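Local coordinates for protein GlcNAc Inducible Gene 2, GIG2 (Candida albicans, PDB 6AKZ) that is a metal-binding DUF1479-family protein of the cupin clan, induced by GlcNAc, that carries an iron(III) ion and probably acts as an oxygenase, at residues Arg85-Ile90 / Cys351-Glu356; Gly270-Leu275 / Ser345-His350. All coordinates share one frame; numbering follows the deposited sequence.

Contact 1: residues Arg85-Ile90 / Cys351-Glu356. With FE (Fe (III) ion), chain B.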
ATOM      1  N   ARG A  85       3.342   0.300  14.420  1.00 10.60           N
ATOM      2  CA  ARG A  85       3.666   1.567  13.791  1.00  9.99           C
ATOM      3  C   ARG A  85       3.423   1.597  12.290  1.00 10.62           C
ATOM      4  O   ARG A  85       3.304   2.699  11.697  1.00 12.62           O
ATOM      5  CB  ARG A  85       5.108   1.956  14.146  1.00 10.78           C
ATOM      6  CG  ARG A  85       5.242   2.221  15.637  1.00 10.94           C
ATOM      7  CD  ARG A  85       6.609   2.499  16.184  1.00 11.46           C
ATOM      8  NE  ARG A  85       6.516   2.496  17.660  1.00 12.91           N
ATOM      9  CZ  ARG A  85       7.399   3.096  18.426  1.00 16.07           C
ATOM     10  NH1 ARG A  85       8.469   3.697  17.882  1.00 16.43           N
ATOM     11  NH2 ARG A  85       7.263   3.045  19.748  1.00 16.20           N
ATOM     12  N   GLY A  86       3.361   0.393  11.703  1.00 10.68           N
ATOM     13  CA  GLY A  86       2.922   0.194  10.322  1.00 11.36           C
ATOM     14  C   GLY A  86       3.917   0.582   9.252  1.00 11.24           C
ATOM     15  O   GLY A  86       3.561   0.742   8.072  1.00 12.12           O
ATOM     16  N   CYS A  87       5.183   0.834   9.612  1.00 12.72           N
ATOM     17  CA  CYS A  87       6.226   1.209   8.644  1.00 13.08           C
ATOM     18  C   CYS A  87       7.543   0.613   9.203  1.00 11.99           C
ATOM     19  O   CYS A  87       7.648   0.237  10.384  1.00 10.99           O
ATOM     20  CB  CYS A  87       6.321   2.751   8.431  1.00 12.82           C
ATOM     21  SG  CYS A  87       6.416   3.625  10.010  1.00 14.03           S
ATOM     22  N   LEU A  88       8.483   0.474   8.339  1.00 11.68           N
ATOM     23  CA  LEU A  88       9.806  -0.098   8.633  1.00 11.08           C
ATOM     24  C   LEU A  88      10.811   0.368   7.607  1.00 11.75           C
ATOM     25  O   LEU A  88      10.547   0.275   6.414  1.00 13.27           O
ATOM     26  CB  LEU A  88       9.707  -1.625   8.591  1.00 11.93           C
ATOM     27  CG  LEU A  88      11.031  -2.393   8.826  1.00 12.35           C
ATOM     28  CD1 LEU A  88      11.628  -2.157  10.214  1.00 13.62           C
ATOM     29  CD2 LEU A  88      10.675  -3.884   8.721  1.00 14.79           C
ATOM     30  N   MET A  89      12.007   0.743   8.050  1.00 10.71           N
ATOM     31  CA  MET A  89      13.138   0.977   7.207  1.00 11.62           C
ATOM     32  C   MET A  89      14.185  -0.111   7.499  1.00 11.28           C
ATOM     33  O   MET A  89      14.567  -0.312   8.642  1.00 11.04           O
ATOM     34  CB  MET A  89      13.698   2.380   7.436  1.00 12.41           C
ATOM     35  CG  MET A  89      15.083   2.626   6.725  1.00 13.98           C
ATOM     36  SD  MET A  89      15.764   4.270   7.132  1.00 15.76           S
ATOM     37  CE  MET A  89      14.653   5.313   6.301  1.00 16.05           C
ATOM     38  N   ILE A  90      14.556  -0.849   6.489  1.00 11.47           N
ATOM     39  CA  ILE A  90      15.582  -1.908   6.584  1.00 10.73           C
ATOM     40  C   ILE A  90      16.816  -1.407   5.924  1.00 12.84           C
ATOM     41  O   ILE A  90      16.848  -1.123   4.687  1.00 12.23           O
ATOM     42  CB  ILE A  90      15.083  -3.169   5.901  1.00 12.05           C
ATOM     43  CG1 ILE A  90      13.721  -3.613   6.438  1.00 13.05           C
ATOM     44  CG2 ILE A  90      16.141  -4.273   5.996  1.00 12.90           C
ATOM     45  CD1 ILE A  90      13.100  -4.733   5.640  1.00 14.50           C
ATOM     46  N   CYS A 351      -0.560  -0.621   3.759  1.00 12.18           N
ATOM     47  CA  CYS A 351      -1.511  -0.016   2.856  1.00 13.90           C
ATOM     48  C   CYS A 351      -2.489   0.947   3.515  1.00 13.24           C
ATOM     49  O   CYS A 351      -3.052   1.807   2.851  1.00 16.66           O
ATOM     50  CB  CYS A 351      -2.266  -1.094   2.022  1.00 16.90           C
ATOM     51  SG  CYS A 351      -3.173  -2.263   3.065  1.00 17.75           S
ATOM     52  N   ASP A 352      -2.681   0.825   4.805  1.00 12.27           N
ATOM     53  CA  ASP A 352      -3.566   1.724   5.567  1.00 12.05           C
ATOM     54  C   ASP A 352      -2.827   2.818   6.320  1.00 12.26           C
ATOM     55  O   ASP A 352      -3.428   3.441   7.232  1.00 13.59           O
ATOM     56  CB  ASP A 352      -4.448   0.934   6.526  1.00 12.23           C
ATOM     57  CG  ASP A 352      -5.681   0.288   5.866  1.00 12.39           C
ATOM     58  OD1 ASP A 352      -5.959   0.552   4.649  1.00 10.99           O
ATOM     59  OD2 ASP A 352      -6.283  -0.605   6.558  1.00 13.64           O
ATOM     60  N   LEU A 353      -1.525   3.046   6.036  1.00 10.44           N
ATOM     61  CA  LEU A 353      -0.814   4.061   6.788  1.00 10.43           C
ATOM     62  C   LEU A 353      -0.901   5.450   6.102  1.00 10.21           C
ATOM     63  O   LEU A 353      -0.641   5.613   4.870  1.00 10.91           O
ATOM     64  CB  LEU A 353       0.652   3.676   6.940  1.00 10.23           C
ATOM     65  CG  LEU A 353       1.281   4.296   8.150  1.00 10.14           C
ATOM     66  CD1 LEU A 353       0.749   3.625   9.410  1.00 11.20           C
ATOM     67  CD2 LEU A 353       2.800   4.233   8.176  1.00 11.43           C
ATOM     68  N   PRO A 354      -1.374   6.446   6.837  1.00 11.99           N
ATOM     69  CA  PRO A 354      -1.343   7.797   6.253  1.00 12.30           C
ATOM     70  C   PRO A 354       0.094   8.205   5.941  1.00 12.50           C
ATOM     71  O   PRO A 354       0.977   8.038   6.783  1.00 10.93           O
ATOM     72  CB  PRO A 354      -1.933   8.641   7.379  1.00 12.27           C
ATOM     73  CG  PRO A 354      -2.641   7.707   8.305  1.00 11.19           C
ATOM     74  CD  PRO A 354      -1.951   6.436   8.190  1.00 11.57           C
ATOM     75  N   HIS A 355       0.286   8.837   4.765  1.00 10.22           N
ATOM     76  CA  HIS A 355       1.590   9.235   4.370  1.00 11.39           C
ATOM     77  C   HIS A 355       1.463  10.384   3.385  1.00 12.65           C
ATOM     78  O   HIS A 355       0.365  10.674   2.853  1.00 14.36           O
ATOM     79  CB  HIS A 355       2.341   8.061   3.771  1.00 10.78           C
ATOM     80  CG  HIS A 355       1.671   7.525   2.558  1.00 10.84           C
ATOM     81  ND1 HIS A 355       0.553   6.744   2.632  1.00 10.76           N
ATOM     82  CD2 HIS A 355       1.888   7.740   1.242  1.00 11.35           C
ATOM     83  CE1 HIS A 355       0.127   6.461   1.408  1.00 11.95           C
ATOM     84  NE2 HIS A 355       0.923   7.058   0.556  1.00 10.45           N
ATOM     85  N   GLU A 356       2.563  11.068   3.206  1.00 14.06           N
ATOM     86  CA  GLU A 356       2.688  12.119   2.124  1.00 15.76           C
ATOM     87  C   GLU A 356       4.166  12.283   1.830  1.00 18.30           C
ATOM     88  O   GLU A 356       5.012  11.793   2.566  1.00 20.86           O
ATOM     89  CB  GLU A 356       2.147  13.466   2.634  1.00 17.14           C
ATOM     90  CG  GLU A 356       2.746  13.908   3.938  1.00 20.35           C
ATOM     91  CD  GLU A 356       2.269  15.273   4.493  1.00 25.50           C
ATOM     92  OE1 GLU A 356       1.297  15.847   3.968  1.00 32.27           O
ATOM     93  OE2 GLU A 356       2.912  15.760   5.478  1.00 24.82           O
TER
HETATM   94 FE    FE B 501       0.462   7.536  -1.579  1.00 17.60          FE
HETATM   95  O   HOH W   1      -0.081   7.901  -3.691  1.00 18.80           O
HETATM   96  O   HOH W   2       1.801   6.214  -2.431  1.00 19.93           O
HETATM   97  O   HOH W   3       2.152   8.868  -1.974  1.00 20.36           O
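With CG of L353 swung anti to the backbone N (chi1 -154°), both methyls are put against the backbone of R85 to C87. Each methyl of the fork meets one of two successive carbonyl oxygens: CD1 lies 3.6 Å from O of R85, and CD2 lies 3.6 Å from O of G86. CD2 also meets CB of C87 at 3.8 Å, the apolar part of the contact, with SG a little farther off. No hydrogen bond crosses between 85-90 and 351-356. G86, the first residue past helix 76-85, has positive phi, and its CA faces CD1; strand 87-91 starts directly after it. L353 also packs on L278 of helix 278-287.

Two residues on, the chain reaches the metal. NE2 of H355 binds the iron(III) at 2.2 Å, and H192, D194 and three waters complete six ligands, the two-histidine, one-carboxylate facial triad found in many cupin oxygenases. The other ring nitrogen, ND1, donates to O of L353 over 2.8 Å, nearly straight at 171°. That acceptor sits almost in the imidazole plane, though the donor is tilted 18° from the carbonyl plane. Held at both nitrogens, the ring has its rotation about CB-CG fixed.

L353 is thus a second-shell residue with two roles: its methyls pack where helix 76-85 hands over to strand 87-91, and its carbonyl orients the iron ligand and would be expected to make the imidazole a somewhat stronger donor to the metal.

Contact 2: residues Gly270-Leu275 / Ser345-His350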
ATOM      1  N   GLY A 270      13.020  15.934   0.597  1.00 15.51           N
ATOM      2  CA  GLY A 270      12.345  15.344  -0.517  1.00 17.96           C
ATOM      3  C   GLY A 270      12.094  13.855  -0.398  1.00 19.50           C
ATOM      4  O   GLY A 270      12.113  13.139  -1.372  1.00 22.30           O
ATOM      5  N   THR A 271      11.788  13.411   0.821  1.00 18.93           N
ATOM      6  CA  THR A 271      11.502  12.000   1.093  1.00 21.22           C
ATOM      7  C   THR A 271      10.015  11.662   1.320  1.00 18.40           C
ATOM      8  O   THR A 271       9.144  12.076   0.555  1.00 22.71           O
ATOM      9  CB  THR A 271      12.314  11.488   2.299  1.00 26.77           C
ATOM     10  OG1 THR A 271      12.210  12.423   3.380  1.00 28.82           O
ATOM     11  CG2 THR A 271      13.777  11.317   1.921  1.00 29.56           C
ATOM     12  N   LEU A 272       9.755  10.899   2.381  1.00 18.61           N
ATOM     13  CA  LEU A 272       8.444  10.437   2.760  1.00 14.74           C
ATOM     14  C   LEU A 272       8.171  10.868   4.210  1.00 14.95           C
ATOM     15  O   LEU A 272       9.088  10.924   5.028  1.00 12.95           O
ATOM     16  CB  LEU A 272       8.434   8.907   2.655  1.00 15.23           C
ATOM     17  CG  LEU A 272       7.111   8.149   2.991  1.00 15.11           C
ATOM     18  CD1 LEU A 272       6.032   8.456   2.006  1.00 17.92           C
ATOM     19  CD2 LEU A 272       7.438   6.670   3.079  1.00 16.84           C
ATOM     20  N   ARG A 273       6.922  11.166   4.469  1.00 12.81           N
ATOM     21  CA  ARG A 273       6.402  11.450   5.790  1.00 13.66           C
ATOM     22  C   ARG A 273       5.263  10.426   6.049  1.00 12.44           C
ATOM     23  O   ARG A 273       4.520  10.105   5.179  1.00 11.54           O
ATOM     24  CB  ARG A 273       5.910  12.873   5.918  1.00 16.11           C
ATOM     25  CG  ARG A 273       7.036  13.839   5.653  1.00 18.25           C
ATOM     26  CD  ARG A 273       6.622  15.253   5.508  1.00 22.47           C
ATOM     27  NE  ARG A 273       5.642  15.754   6.436  1.00 23.66           N
ATOM     28  CZ  ARG A 273       5.902  16.198   7.640  1.00 26.01           C
ATOM     29  NH1 ARG A 273       7.123  16.138   8.164  1.00 31.13           N
ATOM     30  NH2 ARG A 273       4.929  16.677   8.345  1.00 27.79           N
ATOM     31  N   VAL A 274       5.195   9.966   7.282  1.00 11.95           N
ATOM     32  CA  VAL A 274       4.224   8.995   7.659  1.00 12.34           C
ATOM     33  C   VAL A 274       3.608   9.332   9.023  1.00 12.24           C
ATOM     34  O   VAL A 274       4.189  10.120   9.776  1.00 11.88           O
ATOM     35  CB  VAL A 274       4.909   7.596   7.828  1.00 13.71           C
ATOM     36  CG1 VAL A 274       5.400   7.080   6.500  1.00 12.96           C
ATOM     37  CG2 VAL A 274       6.105   7.637   8.790  1.00 15.83           C
ATOM     38  N   LEU A 275       2.496   8.718   9.327  1.00 11.69           N
ATOM     39  CA  LEU A 275       1.901   8.764  10.659  1.00 12.31           C
ATOM     40  C   LEU A 275       2.075   7.357  11.188  1.00 11.89           C
ATOM     41  O   LEU A 275       1.232   6.493  10.931  1.00 11.59           O
ATOM     42  CB  LEU A 275       0.423   9.126  10.564  1.00 13.66           C
ATOM     43  CG  LEU A 275      -0.128   9.866  11.746  1.00 14.63           C
ATOM     44  CD1 LEU A 275      -1.611  10.171  11.476  1.00 15.52           C
ATOM     45  CD2 LEU A 275       0.045   9.026  12.950  1.00 13.88           C
ATOM     46  N   SER A 345      18.809   1.034   1.321  1.00 12.61           N
ATOM     47  CA  SER A 345      17.759   0.758   2.287  1.00 14.01           C
ATOM     48  C   SER A 345      16.447   0.572   1.551  1.00 15.20           C
ATOM     49  O   SER A 345      16.260   1.036   0.448  1.00 12.60           O
ATOM     50  CB  SER A 345      17.547   1.909   3.272  1.00 13.57           C
ATOM     51  OG  SER A 345      18.733   2.038   4.036  1.00 16.13           O
ATOM     52  N   PHE A 346      15.566  -0.174   2.190  1.00 12.78           N
ATOM     53  CA  PHE A 346      14.215  -0.422   1.696  1.00 11.09           C
ATOM     54  C   PHE A 346      13.258   0.107   2.732  1.00 10.67           C
ATOM     55  O   PHE A 346      13.431  -0.203   3.921  1.00 12.72           O
ATOM     56  CB  PHE A 346      13.976  -1.869   1.353  1.00 11.57           C
ATOM     57  CG  PHE A 346      12.912  -2.076   0.352  1.00 10.57           C
ATOM     58  CD1 PHE A 346      11.572  -2.043   0.733  1.00 10.58           C
ATOM     59  CD2 PHE A 346      13.196  -2.202  -0.985  1.00 10.60           C
ATOM     60  CE1 PHE A 346      10.598  -2.158  -0.191  1.00 11.70           C
ATOM     61  CE2 PHE A 346      12.197  -2.338  -1.914  1.00 10.31           C
ATOM     62  CZ  PHE A 346      10.921  -2.295  -1.539  1.00 11.34           C
ATOM     63  N   VAL A 347      12.214   0.833   2.283  1.00 10.14           N
ATOM     64  CA  VAL A 347      11.224   1.379   3.161  1.00  9.95           C
ATOM     65  C   VAL A 347       9.860   0.749   2.799  1.00 10.79           C
ATOM     66  O   VAL A 347       9.434   0.832   1.645  1.00 10.36           O
ATOM     67  CB  VAL A 347      11.175   2.907   3.150  1.00 10.89           C
ATOM     68  CG1 VAL A 347       9.921   3.468   3.811  1.00 11.90           C
ATOM     69  CG2 VAL A 347      12.458   3.480   3.756  1.00 11.18           C
ATOM     70  N   PHE A 348       9.188   0.231   3.803  1.00  9.72           N
ATOM     71  CA  PHE A 348       7.821  -0.362   3.690  1.00 10.00           C
ATOM     72  C   PHE A 348       6.828   0.443   4.520  1.00 11.92           C
ATOM     73  O   PHE A 348       7.126   0.868   5.642  1.00 10.97           O
ATOM     74  CB  PHE A 348       7.783  -1.767   4.268  1.00 11.27           C
ATOM     75  CG  PHE A 348       8.400  -2.812   3.434  1.00 11.76           C
ATOM     76  CD1 PHE A 348       7.778  -3.209   2.270  1.00 12.96           C
ATOM     77  CD2 PHE A 348       9.595  -3.442   3.830  1.00 13.98           C
ATOM     78  CE1 PHE A 348       8.304  -4.204   1.435  1.00 14.29           C
ATOM     79  CE2 PHE A 348      10.138  -4.434   2.982  1.00 13.18           C
ATOM     80  CZ  PHE A 348       9.492  -4.803   1.807  1.00 12.20           C
ATOM     81  N   TRP A 349       5.615   0.612   4.021  1.00 12.04           N
ATOM     82  CA  TRP A 349       4.557   1.025   4.855  1.00 10.82           C
ATOM     83  C   TRP A 349       3.263   0.256   4.505  1.00 10.76           C
ATOM     84  O   TRP A 349       2.941  -0.090   3.350  1.00  9.84           O
ATOM     85  CB  TRP A 349       4.321   2.526   4.909  1.00 10.11           C
ATOM     86  CG  TRP A 349       3.935   3.193   3.613  1.00 12.30           C
ATOM     87  CD1 TRP A 349       2.691   3.596   3.265  1.00 12.89           C
ATOM     88  CD2 TRP A 349       4.792   3.516   2.508  1.00 11.43           C
ATOM     89  NE1 TRP A 349       2.689   4.172   1.948  1.00 13.39           N
ATOM     90  CE2 TRP A 349       3.992   4.200   1.523  1.00 12.84           C
ATOM     91  CE3 TRP A 349       6.169   3.365   2.270  1.00 12.05           C
ATOM     92  CZ2 TRP A 349       4.530   4.707   0.337  1.00 12.61           C
ATOM     93  CZ3 TRP A 349       6.700   3.831   1.035  1.00 14.03           C
ATOM     94  CH2 TRP A 349       5.898   4.481   0.105  1.00 13.19           C
ATOM     95  N   HIS A 350       2.503   0.007   5.551  1.00 10.26           N
ATOM     96  CA  HIS A 350       1.171  -0.657   5.455  1.00 11.02           C
ATOM     97  C   HIS A 350       0.210   0.111   4.557  1.00 11.32           C
ATOM     98  O   HIS A 350       0.221   1.331   4.488  1.00 11.07           O
ATOM     99  CB  HIS A 350       0.550  -0.876   6.825  1.00 10.72           C
ATOM    100  CG  HIS A 350      -0.578  -1.849   6.854  1.00 10.33           C
ATOM    101  ND1 HIS A 350      -1.882  -1.489   6.617  1.00 11.49           N
ATOM    102  CD2 HIS A 350      -0.616  -3.141   7.250  1.00 11.49           C
ATOM    103  CE1 HIS A 350      -2.673  -2.529   6.797  1.00 12.44           C
ATOM    104  NE2 HIS A 350      -1.922  -3.554   7.177  1.00 12.71           N
TER
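One face of the W349 indole carries a methyl of L272: CD2 sits 3.5 Å above the plane, displaced toward the rim on the benzo half. This is a CH-pi contact, with CD2 3.8 Å from the centroid of the six-membered ring and 23° off its normal. CE3 and CZ3 are the ring atoms nearest to that methyl, each 3.6 Å from CD2 of L272. The two side chains approach from opposite directions, and with CG between its N and carbonyl carbon (chi1 62°) W349 presents a face of the indole to L272. The indole also meets the rings of H355, an iron ligand, and W259, and its nearest atoms come within about 5 Å of the iron. One face of the F348 ring carries CE1 of F346, 3.4 Å above the plane and offset toward the rim.

Here two sheets face one another, consistent with the double-stranded beta-helix of the cupin clan: 272-274 is the middle strand of a small three-stranded antiparallel sheet, and 346-350 runs inside the large mixed sheet. Their backbones stay well apart, 9.5 Å between CA of L272 and CA of V347, so side chains alone bridge the gap.

V347 reaches across as well, its CG1 touching CD2 of L272 at 4.1 Å.

Overall arrangement
From the N terminus, helix 76-85 gives way at G86 to strand 87-91 of the large mixed sheet. After a long excursion through the iron ligands H192 and D194, the chain lays down 270-275 in the small three-stranded sheet, then helix 278-287, and returns to the large sheet at 345-350, closing the 69-residue loop of contact 2. It turns at once through 351-356, where contact 1 closes a 260-residue loop with contact 2 nested inside. Strand 346-350 pairs with 87-91, and 355-357 with 272-274, so the two contacts, with centres 6 Å apart, tie both sheets together beside the iron site.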